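Local coordinates for protein TlmII (PDB 4HVM) that takes part in tallysomycin biosynthesis as a condensation-domain protein of the nonribosomal peptide synthetase type and probably binds phosphopantetheine, at residues A[189-201]-A[331-345]. Numbering follows the deposited sequence.
With SO4 (sulfate ion), chain E.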
# COMPACT_ATOMS: atom_id res chain seq x y z
N VAL A 189 -10.61 -9.58 23.42
CA VAL A 189 -10.36 -10.93 23.92
C VAL A 189 -10.88 -11.98 22.95
O VAL A 189 -10.21 -12.99 22.69
CB VAL A 189 -11.01 -11.14 25.31
CG1 VAL A 189 -10.92 -12.59 25.74
CG2 VAL A 189 -10.36 -10.22 26.34
N ALA A 190 -12.06 -11.73 22.39
CA ALA A 190 -12.67 -12.66 21.45
C ALA A 190 -11.86 -12.80 20.16
O ALA A 190 -11.67 -13.91 19.66
CB ALA A 190 -14.08 -12.22 21.13
N ARG A 191 -11.38 -11.68 19.64
CA ARG A 191 -10.55 -11.69 18.44
C ARG A 191 -9.22 -12.38 18.72
O ARG A 191 -8.69 -13.11 17.89
CB ARG A 191 -10.31 -10.27 17.94
CG ARG A 191 -11.58 -9.47 17.68
CD ARG A 191 -12.39 -10.05 16.53
NE ARG A 191 -13.65 -9.33 16.34
CZ ARG A 191 -13.77 -8.21 15.63
NH1 ARG A 191 -12.72 -7.66 15.05
NH2 ARG A 191 -14.96 -7.62 15.52
N HIS A 192 -8.67 -12.11 19.91
CA HIS A 192 -7.40 -12.71 20.30
C HIS A 192 -7.55 -14.22 20.44
O HIS A 192 -6.64 -14.98 20.11
CB HIS A 192 -6.91 -12.11 21.62
CG HIS A 192 -5.50 -12.48 21.96
ND1 HIS A 192 -5.18 -13.61 22.68
CD2 HIS A 192 -4.33 -11.87 21.69
CE1 HIS A 192 -3.87 -13.68 22.83
NE2 HIS A 192 -3.33 -12.64 22.24
N ARG A 193 -8.71 -14.65 20.93
CA ARG A 193 -9.01 -16.07 21.05
C ARG A 193 -9.12 -16.72 19.68
O ARG A 193 -8.53 -17.77 19.43
CB ARG A 193 -10.32 -16.27 21.82
CG ARG A 193 -10.16 -16.89 23.19
CD ARG A 193 -11.48 -17.49 23.66
NE ARG A 193 -11.93 -18.56 22.78
CZ ARG A 193 -13.20 -18.89 22.59
NH1 ARG A 193 -14.16 -18.22 23.21
NH2 ARG A 193 -13.51 -19.89 21.77
N TRP A 194 -9.90 -16.09 18.80
CA TRP A 194 -10.17 -16.62 17.47
C TRP A 194 -8.88 -16.90 16.70
O TRP A 194 -8.77 -17.92 16.01
CB TRP A 194 -11.03 -15.62 16.68
CG TRP A 194 -11.61 -16.17 15.41
CD1 TRP A 194 -12.81 -16.80 15.26
CD2 TRP A 194 -11.03 -16.12 14.10
NE1 TRP A 194 -13.01 -17.16 13.95
CE2 TRP A 194 -11.93 -16.75 13.21
CE3 TRP A 194 -9.83 -15.62 13.59
CZ2 TRP A 194 -11.67 -16.88 11.85
CZ3 TRP A 194 -9.57 -15.75 12.23
CH2 TRP A 194 -10.49 -16.38 11.38
N TRP A 195 -7.91 -16.01 16.83
CA TRP A 195 -6.63 -16.17 16.14
C TRP A 195 -5.69 -17.12 16.86
O TRP A 195 -4.87 -17.79 16.24
CB TRP A 195 -5.97 -14.81 15.92
CG TRP A 195 -6.55 -14.05 14.77
CD1 TRP A 195 -7.53 -13.11 14.82
CD2 TRP A 195 -6.19 -14.18 13.39
NE1 TRP A 195 -7.80 -12.64 13.56
CE2 TRP A 195 -6.99 -13.28 12.66
CE3 TRP A 195 -5.26 -14.97 12.70
CZ2 TRP A 195 -6.89 -13.15 11.27
CZ3 TRP A 195 -5.17 -14.84 11.33
CH2 TRP A 195 -5.98 -13.94 10.63
N SER A 196 -5.81 -17.19 18.19
CA SER A 196 -4.99 -18.10 18.98
C SER A 196 -5.29 -19.55 18.63
O SER A 196 -4.40 -20.40 18.68
CB SER A 196 -5.21 -17.88 20.48
OG SER A 196 -4.64 -16.64 20.89
N ARG A 197 -6.54 -19.82 18.28
CA ARG A 197 -6.98 -21.17 17.96
C ARG A 197 -6.57 -21.59 16.54
O ARG A 197 -6.39 -22.77 16.27
CB ARG A 197 -8.50 -21.28 18.13
CG ARG A 197 -9.09 -22.62 17.72
CD ARG A 197 -10.61 -22.63 17.80
NE ARG A 197 -11.11 -23.06 19.10
CZ ARG A 197 -11.40 -22.25 20.11
NH1 ARG A 197 -11.24 -20.94 19.97
NH2 ARG A 197 -11.85 -22.74 21.25
N ARG A 198 -6.40 -20.61 15.66
CA ARG A 198 -6.17 -20.90 14.24
C ARG A 198 -4.71 -20.80 13.79
O ARG A 198 -4.29 -21.53 12.89
CB ARG A 198 -7.06 -20.02 13.37
CG ARG A 198 -8.50 -20.51 13.34
CD ARG A 198 -9.45 -19.47 12.80
NE ARG A 198 -10.84 -19.93 12.85
CZ ARG A 198 -11.58 -19.94 13.96
NH1 ARG A 198 -12.83 -20.38 13.91
NH2 ARG A 198 -11.07 -19.52 15.11
N LEU A 199 -3.94 -19.91 14.41
CA LEU A 199 -2.53 -19.74 14.08
C LEU A 199 -1.67 -21.01 14.10
O LEU A 199 -0.85 -21.21 13.21
CB LEU A 199 -1.89 -18.64 14.94
CG LEU A 199 -2.21 -17.19 14.54
CD1 LEU A 199 -1.54 -16.20 15.49
CD2 LEU A 199 -1.80 -16.92 13.10
N PRO A 200 -1.83 -21.88 15.13
CA PRO A 200 -1.01 -23.09 15.12
C PRO A 200 -1.36 -24.05 13.97
O PRO A 200 -0.52 -24.86 13.58
CB PRO A 200 -1.35 -23.75 16.46
CG PRO A 200 -1.82 -22.64 17.32
CD PRO A 200 -2.57 -21.74 16.40
N ALA A 201 -2.58 -23.96 13.45
CA ALA A 201 -3.04 -24.89 12.43
C ALA A 201 -2.63 -24.46 11.02
O ALA A 201 -2.84 -25.20 10.06
CB ALA A 201 -4.54 -25.06 12.52
N HIS A 331 -13.60 -11.31 11.90
CA HIS A 331 -12.80 -11.52 13.10
C HIS A 331 -11.49 -10.74 13.05
O HIS A 331 -10.42 -11.27 13.37
CB HIS A 331 -12.51 -13.01 13.30
CG HIS A 331 -13.75 -13.86 13.32
ND1 HIS A 331 -14.28 -14.42 12.19
CD2 HIS A 331 -14.55 -14.23 14.34
CE1 HIS A 331 -15.36 -15.11 12.51
NE2 HIS A 331 -15.55 -15.02 13.81
N TYR A 332 -11.59 -9.47 12.67
CA TYR A 332 -10.42 -8.62 12.48
C TYR A 332 -9.56 -8.48 13.73
O TYR A 332 -10.06 -8.29 14.84
CB TYR A 332 -10.83 -7.24 11.96
CG TYR A 332 -9.70 -6.23 11.95
CD1 TYR A 332 -8.68 -6.31 11.01
CD2 TYR A 332 -9.66 -5.19 12.88
CE1 TYR A 332 -7.65 -5.38 10.99
CE2 TYR A 332 -8.63 -4.27 12.87
CZ TYR A 332 -7.63 -4.37 11.92
OH TYR A 332 -6.60 -3.46 11.90
N LEU A 333 -8.25 -8.61 13.53
CA LEU A 333 -7.25 -8.33 14.55
C LEU A 333 -6.07 -7.70 13.83
O LEU A 333 -5.59 -8.26 12.83
CB LEU A 333 -6.83 -9.62 15.25
CG LEU A 333 -5.85 -9.49 16.42
CD1 LEU A 333 -6.51 -8.87 17.64
CD2 LEU A 333 -5.23 -10.84 16.76
N PRO A 334 -5.61 -6.54 14.31
CA PRO A 334 -4.52 -5.78 13.67
C PRO A 334 -3.32 -6.66 13.32
O PRO A 334 -2.92 -7.51 14.12
CB PRO A 334 -4.15 -4.76 14.74
CG PRO A 334 -5.41 -4.53 15.49
CD PRO A 334 -6.09 -5.87 15.53
N TYR A 335 -2.77 -6.46 12.13
CA TYR A 335 -1.71 -7.31 11.60
C TYR A 335 -0.52 -7.42 12.55
O TYR A 335 0.08 -8.49 12.67
CB TYR A 335 -1.24 -6.80 10.24
CG TYR A 335 -0.22 -7.69 9.57
CD1 TYR A 335 -0.61 -8.82 8.88
CD2 TYR A 335 1.14 -7.39 9.62
CE1 TYR A 335 0.32 -9.64 8.26
CE2 TYR A 335 2.07 -8.20 9.01
CZ TYR A 335 1.66 -9.32 8.33
OH TYR A 335 2.59 -10.13 7.72
N HIS A 336 -0.18 -6.32 13.21
CA HIS A 336 0.92 -6.33 14.16
C HIS A 336 0.57 -7.16 15.39
O HIS A 336 1.44 -7.81 15.97
CB HIS A 336 1.32 -4.90 14.56
CG HIS A 336 0.23 -4.13 15.25
ND1 HIS A 336 0.05 -4.18 16.61
CD2 HIS A 336 -0.72 -3.30 14.77
CE1 HIS A 336 -0.97 -3.40 16.94
NE2 HIS A 336 -1.46 -2.86 15.84
N ASP A 337 -0.70 -7.14 15.78
CA ASP A 337 -1.17 -7.94 16.90
C ASP A 337 -1.19 -9.42 16.54
O ASP A 337 -0.96 -10.28 17.39
CB ASP A 337 -2.55 -7.48 17.36
CG ASP A 337 -2.51 -6.19 18.16
OD1 ASP A 337 -1.58 -6.03 18.99
OD2 ASP A 337 -3.39 -5.33 17.95
N VAL A 338 -1.46 -9.71 15.27
CA VAL A 338 -1.43 -11.08 14.77
C VAL A 338 0.01 -11.59 14.75
O VAL A 338 0.28 -12.72 15.17
CB VAL A 338 -2.05 -11.19 13.37
CG1 VAL A 338 -1.75 -12.55 12.75
CG2 VAL A 338 -3.55 -10.95 13.43
N VAL A 339 0.92 -10.76 14.26
CA VAL A 339 2.34 -11.10 14.18
C VAL A 339 2.92 -11.39 15.56
O VAL A 339 3.59 -12.40 15.77
CB VAL A 339 3.15 -9.98 13.50
CG1 VAL A 339 4.64 -10.14 13.79
CG2 VAL A 339 2.89 -9.98 12.00
N ASP A 340 2.65 -10.49 16.51
CA ASP A 340 3.08 -10.68 17.89
C ASP A 340 2.56 -11.99 18.45
O ASP A 340 3.28 -12.72 19.13
CB ASP A 340 2.60 -9.52 18.76
CG ASP A 340 3.26 -8.19 18.41
OD1 ASP A 340 4.39 -8.22 17.88
OD2 ASP A 340 2.66 -7.13 18.67
N LEU A 341 1.29 -12.29 18.15
CA LEU A 341 0.65 -13.50 18.65
C LEU A 341 1.28 -14.75 18.05
O LEU A 341 1.55 -15.72 18.77
CB LEU A 341 -0.85 -13.47 18.35
CG LEU A 341 -1.66 -14.66 18.85
CD1 LEU A 341 -1.47 -14.86 20.35
CD2 LEU A 341 -3.13 -14.46 18.52
N ALA A 342 1.52 -14.73 16.75
CA ALA A 342 2.13 -15.87 16.07
C ALA A 342 3.54 -16.14 16.57
O ALA A 342 4.03 -17.27 16.51
CB ALA A 342 2.14 -15.64 14.57
N VAL A 343 4.20 -15.10 17.06
CA VAL A 343 5.55 -15.23 17.60
C VAL A 343 5.52 -15.92 18.96
O VAL A 343 6.32 -16.82 19.22
CB VAL A 343 6.25 -13.86 17.73
CG1 VAL A 343 7.46 -13.96 18.63
CG2 VAL A 343 6.64 -13.35 16.35
N ASP A 344 4.60 -15.50 19.82
CA ASP A 344 4.47 -16.07 21.16
C ASP A 344 4.08 -17.54 21.11
O ASP A 344 4.54 -18.35 21.92
CB ASP A 344 3.44 -15.29 21.99
CG ASP A 344 3.86 -13.86 22.24
OD1 ASP A 344 5.06 -13.54 22.09
OD2 ASP A 344 2.98 -13.04 22.59
N LEU A 345 3.23 -17.89 20.15
CA LEU A 345 2.78 -19.27 19.98
C LEU A 345 3.83 -20.11 19.25
O LEU A 345 3.62 -21.30 19.01
CB LEU A 345 1.45 -19.31 19.23
CG LEU A 345 0.29 -18.52 19.85
CD1 LEU A 345 -0.93 -18.57 18.95
CD2 LEU A 345 -0.05 -19.05 21.23
S SO4 E . -14.31 -20.24 17.08
O1 SO4 E . -14.28 -21.58 17.66
O2 SO4 E . -15.06 -19.32 17.94
O3 SO4 E . -12.93 -19.76 16.97
O4 SO4 E . -14.94 -20.30 15.77
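Trp194 lies flat on His331: the imidazole stacks face to face on the five-membered ring, centroids 3.5 Å apart and planes at 8°, with His331 CB over the six-membered ring (CH-pi). The Arg198 guanidinium overlies the other indole face; its NH2 bonds to Trp194 O, and NH1 and NH2 hold a sulfate, probably from the crystallisation liquor. His331 ND1 is bonded to Asp327 O.

Two hydrogen bonds reach carbonyls of the loop between helices 314-330 and 335-344. Arg191, bent at chi2 (-66°), curls NH1 onto an in-plane lone pair of Tyr332 O at 2.7 Å; Trp195, which also touches Val301 of strand 297-305, donates its NE1 N-H to His331 O at 3.0 Å.

The rest is apolar. Val338 CG2 sits over the six-membered ring of Trp195 and Leu341 CD2 over the His192 ring, both CH-pi contacts; Leu333 CB touches Trp195 CD1, and Leu199 CD1 wedges against Leu341 CG and Ala342 CB.

A serine in place of Trp194 would probably leave imidazole and guanidinium without the ring between them, held by their remaining polar bonds. Two side-chain donors and the Trp194 stack thus fix the loop, whereas helix 335-344 meets helix 189-198, at 47°, chiefly through apolar contacts.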